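Local coordinates for uncharacterized protein TP-0789 domain-containing protein (Nitrosomonas europaea ATCC 19718, PDB 3BUU), which is of unknown function but belongs to the LolA superfamily, whose namesake LolA carries lipoproteins across the periplasm, so it may bind lipid-like ligands, at residues D127-V132 / V151-F156; T8-L13 / Y115-L120; Y159-Y164 / K172-E177. All blocks are in the same frame, centred on the assembly; numbering follows the deposited sequence. Where two conformers were deposited one is given.

Interaction 1 (D127-V132 / V151-F156); sequences DEDYYV and VNQSNF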
loop_
_atom_site.group_PDB
_atom_site.type_symbol
_atom_site.label_atom_id
_atom_site.label_comp_id
_atom_site.label_asym_id
_atom_site.label_seq_id
_atom_site.Cartn_x
_atom_site.Cartn_y
_atom_site.Cartn_z
ATOM N N ASP A 127 19.551 -20.050 -1.366
ATOM C CA ASP A 127 18.926 -21.274 -0.859
ATOM C C ASP A 127 17.436 -21.072 -0.546
ATOM O O ASP A 127 16.818 -21.932 0.126
ATOM C CB ASP A 127 19.715 -21.973 0.287
ATOM C CG ASP A 127 19.780 -21.154 1.570
ATOM O OD1 ASP A 127 19.440 -19.949 1.561
ATOM O OD2 ASP A 127 20.188 -21.729 2.604
ATOM N N GLU A 128 16.867 -19.960 -1.058
ATOM C CA GLU A 128 15.458 -19.609 -0.888
ATOM C C GLU A 128 14.655 -19.730 -2.174
ATOM O O GLU A 128 15.036 -19.232 -3.218
ATOM C CB GLU A 128 15.307 -18.189 -0.366
ATOM C CG GLU A 128 15.873 -17.999 1.022
ATOM C CD GLU A 128 15.036 -18.701 2.055
ATOM O OE1 GLU A 128 15.174 -19.937 2.202
ATOM O OE2 GLU A 128 14.233 -18.019 2.715
ATOM N N ASP A 129 13.502 -20.370 -2.072
ATOM C CA ASP A 129 12.607 -20.528 -3.206
ATOM C C ASP A 129 11.399 -19.640 -2.991
ATOM O O ASP A 129 10.896 -19.512 -1.886
ATOM C CB ASP A 129 12.100 -21.976 -3.341
ATOM C CG ASP A 129 13.215 -22.977 -3.453
ATOM O OD1 ASP A 129 14.071 -22.747 -4.304
ATOM O OD2 ASP A 129 13.218 -24.005 -2.719
ATOM N N TYR A 130 10.932 -19.075 -4.091
ATOM C CA TYR A 130 9.832 -18.148 -4.107
ATOM C C TYR A 130 8.799 -18.588 -5.102
ATOM O O TYR A 130 9.139 -19.010 -6.206
ATOM C CB TYR A 130 10.316 -16.714 -4.479
ATOM C CG TYR A 130 11.312 -16.190 -3.513
ATOM C CD1 TYR A 130 10.912 -15.537 -2.339
ATOM C CD2 TYR A 130 12.665 -16.373 -3.749
ATOM C CE1 TYR A 130 11.872 -15.120 -1.446
ATOM C CE2 TYR A 130 13.615 -15.931 -2.863
ATOM C CZ TYR A 130 13.215 -15.331 -1.701
ATOM O OH TYR A 130 14.171 -14.864 -0.828
ATOM N N TYR A 131 7.538 -18.441 -4.738
ATOM C CA TYR A 131 6.466 -18.406 -5.711
ATOM C C TYR A 131 6.469 -17.023 -6.343
ATOM O O TYR A 131 6.449 -16.034 -5.616
ATOM C CB TYR A 131 5.110 -18.616 -5.036
ATOM C CG TYR A 131 4.954 -19.879 -4.255
ATOM C CD1 TYR A 131 4.991 -21.113 -4.864
ATOM C CD2 TYR A 131 4.691 -19.840 -2.889
ATOM C CE1 TYR A 131 4.753 -22.299 -4.121
ATOM C CE2 TYR A 131 4.470 -20.994 -2.149
ATOM C CZ TYR A 131 4.509 -22.232 -2.758
ATOM O OH TYR A 131 4.267 -23.380 -2.036
ATOM N N VAL A 132 6.380 -16.931 -7.669
ATOM C CA VAL A 132 6.191 -15.643 -8.348
ATOM C C VAL A 132 4.772 -15.616 -8.851
ATOM O O VAL A 132 4.439 -16.362 -9.800
ATOM C CB VAL A 132 7.222 -15.376 -9.479
ATOM C CG1 VAL A 132 7.025 -13.955 -10.016
ATOM C CG2 VAL A 132 8.629 -15.561 -8.963
ATOM N N VAL A 151 6.708 -14.492 -3.210
ATOM C CA VAL A 151 6.271 -14.955 -1.910
ATOM C C VAL A 151 7.179 -16.120 -1.528
ATOM O O VAL A 151 7.307 -17.100 -2.277
ATOM C CB VAL A 151 4.787 -15.372 -1.942
ATOM C CG1 VAL A 151 4.385 -15.901 -0.565
ATOM C CG2 VAL A 151 3.900 -14.211 -2.321
ATOM N N ASN A 152 7.819 -16.012 -0.368
ATOM C CA ASN A 152 8.713 -17.090 0.082
ATOM C C ASN A 152 7.938 -18.384 0.263
ATOM O O ASN A 152 6.908 -18.415 0.938
ATOM C CB ASN A 152 9.312 -16.646 1.411
ATOM C CG ASN A 152 10.534 -17.421 1.789
ATOM O OD1 ASN A 152 10.539 -18.617 1.719
ATOM N ND2 ASN A 152 11.546 -16.745 2.240
ATOM N N GLN A 153 8.426 -19.474 -0.324
ATOM C CA GLN A 153 7.711 -20.746 -0.224
ATOM C C GLN A 153 7.759 -21.298 1.182
ATOM O O GLN A 153 6.911 -22.094 1.561
ATOM C CB GLN A 153 8.300 -21.777 -1.154
ATOM C CG GLN A 153 8.121 -21.429 -2.635
ATOM C CD GLN A 153 8.563 -22.542 -3.549
ATOM O OE1 GLN A 153 8.951 -23.619 -3.098
ATOM N NE2 GLN A 153 8.584 -22.269 -4.829
ATOM N N SER A 154 8.771 -20.932 1.961
ATOM C CA SER A 154 8.960 -21.537 3.264
ATOM C C SER A 154 7.920 -21.046 4.260
ATOM O O SER A 154 7.451 -21.838 5.074
ATOM C CB SER A 154 10.389 -21.247 3.801
ATOM O OG SER A 154 10.618 -19.891 4.064
ATOM N N ASN A 155 7.613 -19.753 4.256
ATOM C CA ASN A 155 6.803 -19.123 5.308
ATOM C C ASN A 155 5.784 -18.132 4.748
ATOM O O ASN A 155 5.147 -17.442 5.530
ATOM C CB ASN A 155 7.696 -18.437 6.338
ATOM C CG ASN A 155 8.609 -17.422 5.728
ATOM O OD1 ASN A 155 8.466 -17.029 4.573
ATOM N ND2 ASN A 155 9.601 -17.009 6.506
ATOM N N PHE A 156 5.623 -18.075 3.420
ATOM C CA PHE A 156 4.643 -17.212 2.765
ATOM C C PHE A 156 4.892 -15.747 2.946
ATOM O O PHE A 156 4.021 -14.931 2.649
ATOM C CB PHE A 156 3.193 -17.590 3.127
ATOM C CG PHE A 156 2.871 -19.011 2.773
ATOM C CD1 PHE A 156 2.517 -19.372 1.473
ATOM C CD2 PHE A 156 2.928 -19.987 3.757
ATOM C CE1 PHE A 156 2.226 -20.697 1.144
ATOM C CE2 PHE A 156 2.626 -21.316 3.451
ATOM C CZ PHE A 156 2.284 -21.676 2.156
HETATM O O HOH W 1 13.074 -18.901 4.920
HETATM O O HOH W 2 12.179 -20.789 0.626
HETATM O O HOH W 3 10.650 -25.577 -4.176
#
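The Y131 ring carries the CG methylene of Q153 over the centre of one face, a CH-pi contact 3.5 Å from CG to the ring centroid and 4° off the normal. The two side chains cross at about a right angle, while the amide plane lies only 25° from the ring plane. Y131 CE2 meets F156 CE1 at 4.0 Å, obliquely. The Y130 ring lies on the other face of the sheet, with the V151 carbonyl carbon at its edge. N152, its CG anti to the backbone N (chi1 -162°), gives its ND2 to E128 OE2 at 3.0 Å in a nearly straight bond that meets the carboxylate from above its plane. Its OD1 takes the N-H of S154, an Asx turn, as well as S154 OG. An alanine at N152 would probably leave E128 without this amide donor and the turn without its side-chain acceptor. Y131 and V151 form an antiparallel hydrogen-bonded pair, and Q153 N adds a 2.9 Å bond to D129 O. The contact lies at the open end of the hairpin of strands 128-137 and 146-152, away from its turn; helix 9-20 lies against Y131, V151 and F156, while strand 115-125 flanks strand 128-137.

Interaction 2 (T8-L13 / Y115-L120); sequences TAQSIL and YHPQLL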
loop_
_atom_site.group_PDB
_atom_site.type_symbol
_atom_site.label_atom_id
_atom_site.label_comp_id
_atom_site.label_asym_id
_atom_site.label_seq_id
_atom_site.Cartn_x
_atom_site.Cartn_y
_atom_site.Cartn_z
ATOM N N THR A 8 -2.662 -23.116 -3.346
ATOM C CA THR A 8 -3.180 -22.562 -4.561
ATOM C C THR A 8 -2.651 -21.138 -4.701
ATOM O O THR A 8 -2.208 -20.535 -3.719
ATOM C CB THR A 8 -4.710 -22.542 -4.579
ATOM O OG1 THR A 8 -5.162 -21.532 -3.667
ATOM C CG2 THR A 8 -5.282 -23.906 -4.218
ATOM N N ALA A 9 -2.699 -20.569 -5.887
ATOM C CA ALA A 9 -2.312 -19.145 -6.030
ATOM C C ALA A 9 -3.124 -18.265 -5.075
ATOM O O ALA A 9 -2.591 -17.335 -4.475
ATOM C CB ALA A 9 -2.469 -18.710 -7.479
ATOM N N GLN A 10 -4.412 -18.550 -4.961
ATOM C CA GLN A 10 -5.275 -17.778 -4.070
ATOM C C GLN A 10 -4.828 -17.910 -2.617
ATOM O O GLN A 10 -4.771 -16.905 -1.869
ATOM C CB GLN A 10 -6.707 -18.280 -4.221
ATOM C CG GLN A 10 -7.341 -17.837 -5.500
ATOM C CD GLN A 10 -6.920 -18.601 -6.776
ATOM O OE1 GLN A 10 -6.320 -19.733 -6.750
ATOM N NE2 GLN A 10 -7.261 -17.970 -7.938
ATOM N N SER A 11 -4.507 -19.125 -2.184
ATOM C CA SER A 11 -4.100 -19.303 -0.791
ATOM C C SER A 11 -2.750 -18.687 -0.500
ATOM O O SER A 11 -2.550 -18.150 0.576
ATOM C CB SER A 11 -4.203 -20.751 -0.329
ATOM O OG SER A 11 -3.190 -21.555 -0.873
ATOM N N ILE A 12 -1.830 -18.731 -1.465
ATOM C CA ILE A 12 -0.532 -18.103 -1.315
ATOM C C ILE A 12 -0.734 -16.595 -1.117
ATOM O O ILE A 12 -0.148 -15.985 -0.228
ATOM C CB ILE A 12 0.374 -18.377 -2.535
ATOM C CG1 ILE A 12 0.714 -19.873 -2.632
ATOM C CG2 ILE A 12 1.666 -17.587 -2.425
ATOM C CD1 ILE A 12 1.295 -20.220 -3.995
ATOM N N LEU A 13 -1.554 -15.991 -1.969
ATOM C CA LEU A 13 -1.791 -14.556 -1.864
ATOM C C LEU A 13 -2.446 -14.203 -0.535
ATOM O O LEU A 13 -2.095 -13.194 0.072
ATOM C CB LEU A 13 -2.657 -14.079 -3.035
ATOM C CG LEU A 13 -2.754 -12.566 -3.125
ATOM C CD1 LEU A 13 -1.420 -11.892 -3.313
ATOM C CD2 LEU A 13 -3.772 -12.215 -4.254
ATOM N N TYR A 115 -7.007 -8.301 -7.321
ATOM C CA TYR A 115 -6.198 -8.939 -8.343
ATOM C C TYR A 115 -6.545 -10.408 -8.407
ATOM O O TYR A 115 -6.716 -11.065 -7.378
ATOM C CB TYR A 115 -4.682 -8.862 -8.029
ATOM C CG TYR A 115 -4.220 -7.440 -7.925
ATOM C CD1 TYR A 115 -3.817 -6.734 -9.055
ATOM C CD2 TYR A 115 -4.255 -6.768 -6.719
ATOM C CE1 TYR A 115 -3.472 -5.383 -8.982
ATOM C CE2 TYR A 115 -3.926 -5.422 -6.631
ATOM C CZ TYR A 115 -3.541 -4.725 -7.759
ATOM O OH TYR A 115 -3.247 -3.398 -7.681
ATOM N N HIS A 116 -6.575 -10.941 -9.623
ATOM C CA HIS A 116 -6.659 -12.388 -9.823
ATOM C C HIS A 116 -5.225 -12.941 -9.812
ATOM O O HIS A 116 -4.406 -12.476 -10.603
ATOM C CB HIS A 116 -7.294 -12.645 -11.177
ATOM C CG HIS A 116 -7.033 -14.044 -11.681
ATOM N ND1 HIS A 116 -7.796 -15.130 -11.321
ATOM C CD2 HIS A 116 -6.013 -14.543 -12.434
ATOM C CE1 HIS A 116 -7.304 -16.232 -11.878
ATOM N NE2 HIS A 116 -6.219 -15.895 -12.556
ATOM N N PRO A 117 -4.902 -13.872 -8.908
ATOM C CA PRO A 117 -3.559 -14.434 -8.857
ATOM C C PRO A 117 -3.391 -15.726 -9.657
ATOM O O PRO A 117 -4.286 -16.555 -9.686
ATOM C CB PRO A 117 -3.406 -14.743 -7.366
ATOM C CG PRO A 117 -4.770 -15.144 -6.938
ATOM C CD PRO A 117 -5.734 -14.359 -7.804
ATOM N N GLN A 118 -2.226 -15.881 -10.261
ATOM C CA GLN A 118 -1.861 -17.113 -10.918
ATOM C C GLN A 118 -0.376 -17.264 -10.719
ATOM O O GLN A 118 0.383 -16.298 -10.803
ATOM C CB GLN A 118 -2.212 -17.011 -12.404
ATOM C CG GLN A 118 -1.897 -18.253 -13.240
ATOM C CD GLN A 118 -2.518 -18.168 -14.648
ATOM O OE1 GLN A 118 -3.664 -17.756 -14.828
ATOM N NE2 GLN A 118 -1.767 -18.605 -15.635
ATOM N N LEU A 119 0.067 -18.497 -10.498
ATOM C CA LEU A 119 1.503 -18.723 -10.437
ATOM C C LEU A 119 2.128 -18.505 -11.800
ATOM O O LEU A 119 1.751 -19.175 -12.771
ATOM C CB LEU A 119 1.786 -20.141 -9.949
ATOM C CG LEU A 119 3.252 -20.526 -9.748
ATOM C CD1 LEU A 119 3.893 -19.855 -8.555
ATOM C CD2 LEU A 119 3.382 -22.031 -9.682
ATOM N N LEU A 120 3.082 -17.602 -11.898
ATOM C CA LEU A 120 3.814 -17.351 -13.141
ATOM C C LEU A 120 4.958 -18.342 -13.220
ATOM O O LEU A 120 5.144 -19.015 -14.240
ATOM C CB LEU A 120 4.290 -15.888 -13.183
ATOM C CG LEU A 120 5.113 -15.578 -14.439
ATOM C CD1 LEU A 120 4.274 -15.797 -15.716
ATOM C CD2 LEU A 120 5.569 -14.152 -14.310
#
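L13 meets P117 with its CG anti to the backbone N (chi1 -170°) and chi2 setting the branch whose CD2 touches P117 CB at 4.0 Å; the leucine crosses the pyrrolidine ring at about a right angle. In the conformer of Q10 given here, chi2 of 77° brings CD back toward the proline, and NE2 lies 3.9 Å from P117 CG; as a second conformer exists, this contact is less certain. A9 needs no torsion: its CB points at the strand and rests 3.6 Å from P117 O and 3.8 Å from Q118 CA. P117 is thus the chief point of contact on the strand, touched by three residues of the helix, and the contact is one of van der Waals packing. T8 at the N-cap accepts from S11 N through OG1 at 2.9 Å, and S11 OG in return accepts from T8 N at 3.0 Å. L13 also packs on F111, T112 and L149, and P117 on L135. The reciprocal T8–S11 bonds make a capping box, here opening a helix whose first turn, 9-13, runs at 109° to strand 115-120 and packs against the strongly curved antiparallel sheet of a LolA-like fold.

Interaction 3 (Y159-Y164 / K172-E177); sequences YKAEFY and KTSRYE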
loop_
_atom_site.group_PDB
_atom_site.type_symbol
_atom_site.label_atom_id
_atom_site.label_comp_id
_atom_site.label_asym_id
_atom_site.label_seq_id
_atom_site.Cartn_x
_atom_site.Cartn_y
_atom_site.Cartn_z
ATOM N N TYR A 159 8.221 -10.958 -0.365
ATOM C CA TYR A 159 9.631 -10.688 -0.524
ATOM C C TYR A 159 9.868 -9.427 -1.336
ATOM O O TYR A 159 10.559 -8.519 -0.886
ATOM C CB TYR A 159 10.316 -11.910 -1.157
ATOM C CG TYR A 159 11.750 -11.713 -1.556
ATOM C CD1 TYR A 159 12.718 -11.363 -0.632
ATOM C CD2 TYR A 159 12.135 -11.896 -2.869
ATOM C CE1 TYR A 159 14.035 -11.190 -1.018
ATOM C CE2 TYR A 159 13.435 -11.720 -3.261
ATOM C CZ TYR A 159 14.374 -11.388 -2.337
ATOM O OH TYR A 159 15.681 -11.190 -2.712
ATOM N N LYS A 160 9.312 -9.366 -2.546
ATOM C CA LYS A 160 9.480 -8.215 -3.403
ATOM C C LYS A 160 8.362 -8.234 -4.415
ATOM O O LYS A 160 7.660 -9.246 -4.596
ATOM C CB LYS A 160 10.870 -8.243 -4.089
ATOM C CG LYS A 160 11.023 -9.264 -5.192
ATOM C CD LYS A 160 12.422 -9.254 -5.795
ATOM C CE LYS A 160 12.497 -10.222 -6.998
ATOM N NZ LYS A 160 13.822 -10.135 -7.655
ATOM N N ALA A 161 8.185 -7.103 -5.078
ATOM C CA ALA A 161 7.183 -6.968 -6.105
ATOM C C ALA A 161 7.695 -6.135 -7.251
ATOM O O ALA A 161 8.579 -5.289 -7.108
ATOM C CB ALA A 161 5.892 -6.417 -5.526
ATOM N N GLU A 162 7.060 -6.367 -8.402
ATOM C CA GLU A 162 7.268 -5.533 -9.607
ATOM C C GLU A 162 5.911 -5.024 -10.049
ATOM O O GLU A 162 4.954 -5.812 -10.149
ATOM C CB GLU A 162 7.926 -6.367 -10.718
ATOM C CG GLU A 162 9.366 -6.778 -10.453
ATOM C CD GLU A 162 9.953 -7.609 -11.556
ATOM O OE1 GLU A 162 9.208 -8.054 -12.431
ATOM O OE2 GLU A 162 11.164 -7.867 -11.502
ATOM N N PHE A 163 5.823 -3.717 -10.329
ATOM C CA PHE A 163 4.541 -3.081 -10.643
ATOM C C PHE A 163 4.599 -2.627 -12.094
ATOM O O PHE A 163 5.576 -1.978 -12.488
ATOM C CB PHE A 163 4.328 -1.863 -9.720
ATOM C CG PHE A 163 4.277 -2.242 -8.291
ATOM C CD1 PHE A 163 3.036 -2.511 -7.698
ATOM C CD2 PHE A 163 5.450 -2.384 -7.538
ATOM C CE1 PHE A 163 2.967 -2.906 -6.368
ATOM C CE2 PHE A 163 5.389 -2.773 -6.203
ATOM C CZ PHE A 163 4.151 -3.023 -5.617
ATOM N N TYR A 164 3.550 -2.958 -12.850
ATOM C CA TYR A 164 3.526 -2.716 -14.295
ATOM C C TYR A 164 2.423 -1.760 -14.665
ATOM O O TYR A 164 1.376 -1.659 -13.969
ATOM C CB TYR A 164 3.318 -4.054 -15.011
ATOM C CG TYR A 164 4.552 -4.900 -14.914
ATOM C CD1 TYR A 164 5.522 -4.901 -15.935
ATOM C CD2 TYR A 164 4.777 -5.709 -13.798
ATOM C CE1 TYR A 164 6.681 -5.663 -15.847
ATOM C CE2 TYR A 164 5.962 -6.465 -13.679
ATOM C CZ TYR A 164 6.902 -6.440 -14.721
ATOM O OH TYR A 164 8.094 -7.128 -14.706
ATOM N N LYS A 172 7.947 0.269 -11.281
ATOM C CA LYS A 172 8.661 0.391 -10.027
ATOM C C LYS A 172 8.725 -0.989 -9.408
ATOM O O LYS A 172 8.051 -1.912 -9.846
ATOM C CB LYS A 172 8.004 1.415 -9.078
ATOM C CG LYS A 172 6.641 1.034 -8.599
ATOM C CD LYS A 172 5.953 2.104 -7.761
ATOM C CE LYS A 172 4.665 1.595 -7.108
ATOM N NZ LYS A 172 3.932 2.715 -6.479
ATOM N N THR A 173 9.555 -1.096 -8.384
ATOM C CA THR A 173 9.713 -2.325 -7.656
ATOM C C THR A 173 9.607 -2.019 -6.168
ATOM O O THR A 173 9.834 -0.889 -5.737
ATOM C CB THR A 173 11.098 -2.953 -7.944
ATOM O OG1 THR A 173 12.115 -2.022 -7.578
ATOM C CG2 THR A 173 11.264 -3.331 -9.396
ATOM N N SER A 174 9.229 -3.013 -5.381
ATOM C CA SER A 174 9.221 -2.872 -3.950
ATOM C C SER A 174 9.936 -4.054 -3.307
ATOM O O SER A 174 10.020 -5.138 -3.886
ATOM C CB SER A 174 7.816 -2.750 -3.396
ATOM O OG SER A 174 7.149 -3.968 -3.604
ATOM N N ARG A 175 10.436 -3.816 -2.111
ATOM C CA ARG A 175 11.009 -4.845 -1.249
ATOM C C ARG A 175 10.412 -4.694 0.147
ATOM O O ARG A 175 10.211 -3.588 0.627
ATOM C CB ARG A 175 12.535 -4.620 -1.110
ATOM C CG ARG A 175 13.309 -4.674 -2.355
ATOM C CD ARG A 175 14.805 -4.625 -2.026
ATOM N NE ARG A 175 15.315 -3.565 -1.133
ATOM C CZ ARG A 175 15.668 -2.341 -1.532
ATOM N NH1 ARG A 175 15.484 -1.956 -2.793
ATOM N NH2 ARG A 175 16.181 -1.483 -0.662
ATOM N N TYR A 176 10.165 -5.838 0.781
ATOM C CA TYR A 176 9.589 -5.897 2.121
ATOM C C TYR A 176 10.718 -6.222 3.101
ATOM O O TYR A 176 11.378 -7.237 2.933
ATOM C CB TYR A 176 8.550 -7.005 2.151
ATOM C CG TYR A 176 7.343 -6.773 1.295
ATOM C CD1 TYR A 176 6.182 -6.234 1.848
ATOM C CD2 TYR A 176 7.357 -7.089 -0.063
ATOM C CE1 TYR A 176 5.059 -6.048 1.103
ATOM C CE2 TYR A 176 6.238 -6.878 -0.815
ATOM C CZ TYR A 176 5.077 -6.360 -0.253
ATOM O OH TYR A 176 3.951 -6.155 -1.034
ATOM N N GLU A 177 10.846 -5.437 4.160
ATOM C CA GLU A 177 11.967 -5.575 5.063
ATOM C C GLU A 177 11.550 -5.335 6.525
ATOM O O GLU A 177 10.431 -4.901 6.817
ATOM C CB GLU A 177 13.116 -4.634 4.656
ATOM C CG GLU A 177 13.688 -5.007 3.289
ATOM C CD GLU A 177 14.985 -4.393 2.904
ATOM O OE1 GLU A 177 15.511 -3.602 3.696
ATOM O OE2 GLU A 177 15.454 -4.678 1.767
HETATM O O HOH W 4 12.361 -8.705 1.131
#
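F163 and K172 pack closely on the buried face of this strand pair, which they share with A161 and S174. The lysine CG sits between the backbone N and carbonyl carbon (chi1 65°), the crowded position, and the extended chain beyond it passes obliquely across F163. Its CE lies over one face of the ring, offset toward the rim, in a CH-pi contact 4.3 Å from CE to the ring centroid. The edge of the same ring is met by the serine: S174 OG lies near the ring plane, 3.4 Å from F163 CE2, and equally close to A161 CB. Farther along, the Y176 ring turns its edge to the Y159 carbonyl oxygen.

The face bearing K160, E162, T173 and R175 is looser and more open to solvent. E162 and T173 run side by side in the same direction, touching lightly at 4.1 Å between CG and CG2. Polar groups there pair along their own strands: Y164 OH donates to E162 OE1, and R175 NE forms a salt bridge with E177 OE2. At the Y159 end, water 4 donates to both Y159 O and Y176 O.

Between the two faces the antiparallel backbones are joined by regular bonds: A161 and S174 exchange two of 2.9 Å. F163 N reaches K172 O nearly along the C=O axis, whereas the return bond from K172 N to F163 O is weak at 3.5 Å.

The ammonium group of K172 lies too far from F163 for more than a weak cation-pi attraction. NZ bonds instead to Q100 O and Y144 OH and forms a salt bridge with D105, so the phenylalanine packs on the aliphatic shaft while the buried positive charge is probably stabilised mainly by these polar partners.

Overall arrangement
The three contacts follow one another through neighbouring antiparallel strands. Interactions 1 and 2, whose centres are about 13 Å apart, touch directly: V132 O and L120 N lie 2.8 Å apart, a probable hydrogen bond between strands 128-137 and 115-125, while I12 of the helix packs its CD1 on Y131 CD2 at 3.6 Å. Interaction 1 meets interaction 3 on the other face, where Y130 and Y159 stack their rings; these centres are about 14 Å apart. Interactions 2 and 3 do not touch, their nearest atoms being about 6 Å apart, and the strands of interaction 1 lie between theirs in the sheet order.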